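PDB 4PNE: methyltransferase-like protein from Saccharopolyspora spinosa, which catalyses a [4+2] cycloaddition in spinosyn biosynthesis and is built like an S-adenosylmethionine-dependent methyltransferase. Local coordinates for residues A[178-183]-A[228-233]; A[234-239]-A[296-301]. One frame throughout, in Å; residues are numbered along the deposited sequence.

Contact 1: A[178-183]-A[228-233]; sequences RAIREI and ESLRAA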
loop_
_atom_site.group_PDB
_atom_site.type_symbol
_atom_site.label_atom_id
_atom_site.label_comp_id
_atom_site.label_asym_id
_atom_site.label_seq_id
_atom_site.Cartn_x
_atom_site.Cartn_y
_atom_site.Cartn_z
ATOM N N ARG A 178 -7.250 -3.029 14.480
ATOM C CA ARG A 178 -8.653 -3.208 14.169
ATOM C C ARG A 178 -8.824 -3.644 12.727
ATOM O O ARG A 178 -9.570 -4.554 12.439
ATOM C CB ARG A 178 -9.417 -1.915 14.396
ATOM C CG ARG A 178 -10.891 -2.010 14.147
ATOM C CD ARG A 178 -11.572 -0.694 14.475
ATOM N NE ARG A 178 -11.366 -0.305 15.865
ATOM C CZ ARG A 178 -12.109 -0.737 16.879
ATOM N NH1 ARG A 178 -13.112 -1.585 16.666
ATOM N NH2 ARG A 178 -11.842 -0.324 18.111
ATOM N N ALA A 179 -8.113 -2.989 11.817
ATOM C CA ALA A 179 -8.151 -3.397 10.415
ATOM C C ALA A 179 -7.589 -4.816 10.227
ATOM O O ALA A 179 -8.089 -5.621 9.429
ATOM C CB ALA A 179 -7.384 -2.425 9.575
ATOM N N ILE A 180 -6.518 -5.129 10.938
ATOM C CA ILE A 180 -5.935 -6.452 10.820
ATOM C C ILE A 180 -6.939 -7.543 11.253
ATOM O O ILE A 180 -7.078 -8.571 10.585
ATOM C CB ILE A 180 -4.649 -6.539 11.646
ATOM C CG1 ILE A 180 -3.523 -5.748 10.950
ATOM C CG2 ILE A 180 -4.234 -7.998 11.834
ATOM C CD1 ILE A 180 -2.334 -5.554 11.816
ATOM N N ARG A 181 -7.644 -7.324 12.360
ATOM C CA ARG A 181 -8.663 -8.268 12.793
ATOM C C ARG A 181 -9.810 -8.374 11.765
ATOM O O ARG A 181 -10.362 -9.453 11.578
ATOM C CB ARG A 181 -9.206 -7.881 14.167
ATOM C CG ARG A 181 -8.163 -8.030 15.243
ATOM C CD ARG A 181 -8.739 -7.942 16.645
ATOM N NE ARG A 181 -9.349 -6.645 16.900
ATOM C CZ ARG A 181 -8.712 -5.572 17.371
ATOM N NH1 ARG A 181 -7.412 -5.602 17.633
ATOM N NH2 ARG A 181 -9.386 -4.444 17.557
ATOM N N GLU A 182 -10.152 -7.284 11.094
ATOM C CA GLU A 182 -11.205 -7.340 10.089
ATOM C C GLU A 182 -10.772 -8.155 8.876
ATOM O O GLU A 182 -11.548 -8.944 8.309
ATOM C CB GLU A 182 -11.580 -5.927 9.657
ATOM C CG GLU A 182 -12.578 -5.269 10.575
ATOM C CD GLU A 182 -13.939 -5.954 10.520
ATOM O OE1 GLU A 182 -14.187 -6.919 11.297
ATOM O OE2 GLU A 182 -14.752 -5.542 9.660
ATOM N N ILE A 183 -9.528 -7.959 8.469
ATOM C CA ILE A 183 -9.011 -8.735 7.349
ATOM C C ILE A 183 -9.042 -10.223 7.699
ATOM O O ILE A 183 -9.444 -11.062 6.875
ATOM C CB ILE A 183 -7.572 -8.299 6.929
ATOM C CG1 ILE A 183 -7.589 -6.879 6.386
ATOM C CG2 ILE A 183 -7.045 -9.227 5.851
ATOM C CD1 ILE A 183 -6.240 -6.242 6.281
ATOM N N GLU A 228 4.281 -8.773 14.971
ATOM C CA GLU A 228 3.671 -9.091 16.236
ATOM C C GLU A 228 2.175 -8.701 16.277
ATOM O O GLU A 228 1.348 -9.430 16.822
ATOM C CB GLU A 228 4.457 -8.440 17.360
ATOM C CG GLU A 228 4.036 -8.918 18.724
ATOM C CD GLU A 228 3.953 -10.450 18.844
ATOM O OE1 GLU A 228 4.802 -11.156 18.251
ATOM O OE2 GLU A 228 3.033 -10.939 19.538
ATOM N N SER A 229 1.798 -7.567 15.681
ATOM C CA SER A 229 0.388 -7.245 15.529
ATOM C C SER A 229 -0.382 -8.267 14.687
ATOM O O SER A 229 -1.512 -8.622 15.006
ATOM C CB SER A 229 0.257 -5.845 14.924
ATOM O OG SER A 229 0.550 -4.866 15.927
ATOM N N LEU A 230 0.209 -8.731 13.591
ATOM C CA LEU A 230 -0.446 -9.748 12.762
ATOM C C LEU A 230 -0.660 -11.043 13.529
ATOM O O LEU A 230 -1.762 -11.600 13.518
ATOM C CB LEU A 230 0.385 -10.023 11.519
ATOM C CG LEU A 230 0.472 -8.905 10.474
ATOM C CD1 LEU A 230 1.523 -9.246 9.438
ATOM C CD2 LEU A 230 -0.879 -8.714 9.795
ATOM N N ARG A 231 0.398 -11.511 14.205
ATOM C CA ARG A 231 0.306 -12.727 15.022
ATOM C C ARG A 231 -0.733 -12.602 16.109
ATOM O O ARG A 231 -1.509 -13.524 16.343
ATOM C CB ARG A 231 1.648 -13.049 15.678
ATOM C CG ARG A 231 2.630 -13.721 14.775
ATOM C CD ARG A 231 3.704 -14.441 15.591
ATOM N NE ARG A 231 4.558 -15.285 14.753
ATOM C CZ ARG A 231 5.692 -14.895 14.171
ATOM N NH1 ARG A 231 6.138 -13.646 14.310
ATOM N NH2 ARG A 231 6.379 -15.762 13.434
ATOM N N ALA A 232 -0.708 -11.481 16.807
ATOM C CA ALA A 232 -1.598 -11.247 17.924
ATOM C C ALA A 232 -3.061 -11.294 17.484
ATOM O O ALA A 232 -3.937 -11.709 18.257
ATOM C CB ALA A 232 -1.277 -9.924 18.573
ATOM N N ALA A 233 -3.327 -10.918 16.231
ATOM C CA ALA A 233 -4.681 -10.913 15.732
ATOM C C ALA A 233 -5.174 -12.323 15.411
ATOM O O ALA A 233 -6.376 -12.540 15.303
ATOM C CB ALA A 233 -4.774 -10.040 14.490
#

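Contact 2: A[234-239]-A[296-301]; sequences GFEILD and TARKPV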
loop_
_atom_site.group_PDB
_atom_site.type_symbol
_atom_site.label_atom_id
_atom_site.label_comp_id
_atom_site.label_asym_id
_atom_site.label_seq_id
_atom_site.Cartn_x
_atom_site.Cartn_y
_atom_site.Cartn_z
ATOM N N GLY A 234 -4.247 -13.270 15.240
ATOM C CA GLY A 234 -4.594 -14.641 14.893
ATOM C C GLY A 234 -3.972 -15.151 13.596
ATOM O O GLY A 234 -4.189 -16.295 13.201
ATOM N N PHE A 235 -3.188 -14.317 12.911
ATOM C CA PHE A 235 -2.540 -14.800 11.703
ATOM C C PHE A 235 -1.383 -15.744 12.020
ATOM O O PHE A 235 -0.696 -15.553 13.032
ATOM C CB PHE A 235 -2.007 -13.642 10.887
ATOM C CG PHE A 235 -3.055 -12.939 10.084
ATOM C CD1 PHE A 235 -3.418 -13.412 8.839
ATOM C CD2 PHE A 235 -3.646 -11.784 10.553
ATOM C CE1 PHE A 235 -4.370 -12.757 8.096
ATOM C CE2 PHE A 235 -4.602 -11.128 9.792
ATOM C CZ PHE A 235 -4.948 -11.611 8.577
ATOM N N GLU A 236 -1.185 -16.744 11.167
ATOM C CA GLU A 236 0.093 -17.465 11.063
ATOM C C GLU A 236 1.038 -16.711 10.133
ATOM O O GLU A 236 0.674 -16.389 9.010
ATOM C CB GLU A 236 -0.082 -18.871 10.488
ATOM C CG GLU A 236 -1.085 -19.738 11.147
ATOM C CD GLU A 236 -1.264 -21.039 10.381
ATOM O OE1 GLU A 236 -0.480 -21.282 9.426
ATOM O OE2 GLU A 236 -2.192 -21.797 10.717
ATOM N N ILE A 237 2.255 -16.456 10.566
ATOM C CA ILE A 237 3.217 -15.836 9.693
ATOM C C ILE A 237 3.858 -16.894 8.829
ATOM O O ILE A 237 4.422 -17.886 9.345
ATOM C CB ILE A 237 4.301 -15.086 10.486
ATOM C CG1 ILE A 237 3.673 -14.124 11.500
ATOM C CG2 ILE A 237 5.231 -14.371 9.544
ATOM C CD1 ILE A 237 2.777 -13.072 10.884
ATOM N N LEU A 238 3.740 -16.725 7.523
ATOM C CA LEU A 238 4.342 -17.647 6.577
ATOM C C LEU A 238 5.756 -17.201 6.235
ATOM O O LEU A 238 6.674 -18.034 6.118
ATOM C CB LEU A 238 3.507 -17.764 5.311
ATOM C CG LEU A 238 2.100 -18.348 5.479
ATOM C CD1 LEU A 238 1.291 -18.156 4.216
ATOM C CD2 LEU A 238 2.148 -19.812 5.900
ATOM N N ASP A 239 5.961 -15.891 6.132
ATOM C CA ASP A 239 7.250 -15.389 5.676
ATOM C C ASP A 239 7.393 -13.912 5.973
ATOM O O ASP A 239 6.437 -13.157 5.894
ATOM C CB ASP A 239 7.378 -15.638 4.173
ATOM C CG ASP A 239 8.808 -15.602 3.681
ATOM O OD1 ASP A 239 9.721 -15.934 4.466
ATOM O OD2 ASP A 239 9.014 -15.263 2.497
ATOM N N THR A 296 4.048 -12.285 4.467
ATOM C CA THR A 296 2.969 -13.176 4.048
ATOM C C THR A 296 2.455 -13.861 5.300
ATOM O O THR A 296 3.219 -14.378 6.123
ATOM C CB THR A 296 3.441 -14.199 3.003
ATOM O OG1 THR A 296 4.161 -13.513 1.969
ATOM C CG2 THR A 296 2.261 -14.959 2.399
ATOM N N ALA A 297 1.144 -13.826 5.465
ATOM C CA ALA A 297 0.492 -14.373 6.623
ATOM C C ALA A 297 -0.751 -15.072 6.169
ATOM O O ALA A 297 -1.200 -14.856 5.037
ATOM C CB ALA A 297 0.156 -13.296 7.601
ATOM N N ARG A 298 -1.287 -15.974 6.993
ATOM C CA ARG A 298 -2.542 -16.623 6.608
ATOM C C ARG A 298 -3.466 -16.862 7.801
ATOM O O ARG A 298 -3.032 -16.957 8.954
ATOM C CB ARG A 298 -2.273 -17.921 5.891
ATOM C CG ARG A 298 -2.042 -19.056 6.787
ATOM C CD ARG A 298 -2.163 -20.345 6.035
ATOM N NE ARG A 298 -1.402 -21.323 6.774
ATOM C CZ ARG A 298 -1.192 -22.561 6.376
ATOM N NH1 ARG A 298 -1.709 -22.996 5.229
ATOM N NH2 ARG A 298 -0.467 -23.350 7.143
ATOM N N LYS A 299 -4.745 -16.931 7.500
ATOM C CA LYS A 299 -5.753 -17.313 8.450
ATOM C C LYS A 299 -5.581 -18.817 8.653
ATOM O O LYS A 299 -5.459 -19.557 7.681
ATOM C CB LYS A 299 -7.138 -16.988 7.928
ATOM C CG LYS A 299 -8.270 -17.167 8.967
ATOM C CD LYS A 299 -9.585 -16.734 8.436
ATOM C CE LYS A 299 -10.662 -16.726 9.509
ATOM N NZ LYS A 299 -11.841 -16.011 9.045
ATOM N N PRO A 300 -5.516 -19.258 9.915
ATOM C CA PRO A 300 -5.376 -20.693 10.180
ATOM C C PRO A 300 -6.454 -21.496 9.454
ATOM O O PRO A 300 -7.593 -21.021 9.280
ATOM C CB PRO A 300 -5.513 -20.772 11.700
ATOM C CG PRO A 300 -5.028 -19.473 12.200
ATOM C CD PRO A 300 -5.505 -18.469 11.160
ATOM N N VAL A 301 -6.080 -22.673 8.954
ATOM C CA VAL A 301 -7.035 -23.520 8.251
ATOM C C VAL A 301 -8.094 -24.021 9.222
ATOM O O VAL A 301 -7.871 -24.084 10.442
ATOM C CB VAL A 301 -6.353 -24.727 7.547
ATOM C CG1 VAL A 301 -5.235 -24.267 6.597
ATOM C CG2 VAL A 301 -5.833 -25.723 8.565
HETATM O O HOH W 1 -3.434 -23.659 9.672
#

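Contact 1: A[178-183]-A[228-233]
Ile180 of helix 176-186 meets Leu230 and Ala233 of helix 223-233 where two helices pack side by side on one face of the central sheet of a class I methyltransferase-like (Rossmann-type) fold. The axes of the segments 178-183 and 228-233 pass 9.4 Å apart and cross at -49°, the two helices running in broadly the same direction. Ile180 does most of the work. With CG1 beside the backbone N (chi1 -73°), its CG2 methyl is left anti to that N and presses on Ala233 CB at 3.4 Å, tighter than an ordinary carbon-carbon contact. The same Ile180 CG2 lies 4.0 Å from Leu230 CD2, and Ile180 CD1 is as close to that methyl, so one leucine branch touches both ends of the isoleucine; the two side chains cross at about a right angle. Ile180 CD1 also reaches Ser229 CB, one residue before the leucine, 4.1 Å away. The serine hydroxyl is engaged elsewhere, hydrogen-bonded to Asp177 and to the backbone N of Ile26. On the outer flank the aliphatic part of Arg181 lies against the alanine, its CG 4.0 Å from Ala233 CB. The arginine chain then bends at chi3 (-62°), and Arg178 CA lies over one face of its guanidinium, toward the rim. The helices come nearer at the alanine, with Arg181 CA 5.6 Å from Ala233 CA, than at the pair Ile180 CA to Leu230 CA, 6.7 Å apart. Carbon meets carbon throughout, so the helices are held together by shape fit and the exclusion of water, with the small alanine allowing the close approach.

Contact 2: A[234-239]-A[296-301]
Arg298 and Glu236, with Thr296, bury the most surface where strand 236-242 pairs antiparallel with strand 290-298. Glu236 and Arg298 form a hydrogen-bonded pair, Glu236 N to Arg298 O at 2.9 Å and Arg298 N to Glu236 O at 2.8 Å, and their side chains leave the same face of the sheet. Arg298 CG sits between its backbone N and carbonyl carbon (chi1 84°), and the extended chain carries the guanidinium edge to the carboxylate. Both donors of this salt bridge go to one oxygen: Arg298 NE reaches Glu236 OE1 at 2.8 Å from above the carboxylate plane, while Arg298 NH2 meets the syn lone pair of Glu236 OE1 at 3.1 Å. The two planes stand 86° apart. Leu238 CD2 lies over one guanidinium face, and a water joins Glu236 OE2 to Val301 N. Further along, Thr296 O takes two bonds from the same face of its plane, from Leu238 N at 2.8 Å and Asp239 N at 3.1 Å; Thr296 N returns a 2.9 Å bond to Asp239 O. Thr296 CG2 packs on Leu238 CD1. On the other face, Ile237 CD1 and the ring of Phe235 touch Ala297 CB. Two residues facing one make a classic beta bulge, here in the antiparallel strand pair at the sheet edge that is characteristic of class I methyltransferase folds.

The segment 228-233 of contact 1 runs straight into 234-239 of contact 2: helix 223-233 ends in a Schellman motif at Gly234, whose positive phi turns the chain into strand 236-242. Leu230 O is probably hydrogen-bonded to Phe235 N at 3.1 Å across this turn. Leu230 CB then packs on Ile237 CD1 at 3.9 Å, and Phe235 CE2 reaches back to Ile180 O at 3.6 Å, so the Phe235 ring, just ahead of edge strand 236-242, packs that strand's start against helix 176-186. The two centres are 10 Å apart. Neither contact forms the cofactor pocket; the side chain of Ile180 lies about 11 Å from the bound S-adenosylhomocysteine, and that of Phe235 about 11 Å from the side chain of the cofactor-binding Ala151.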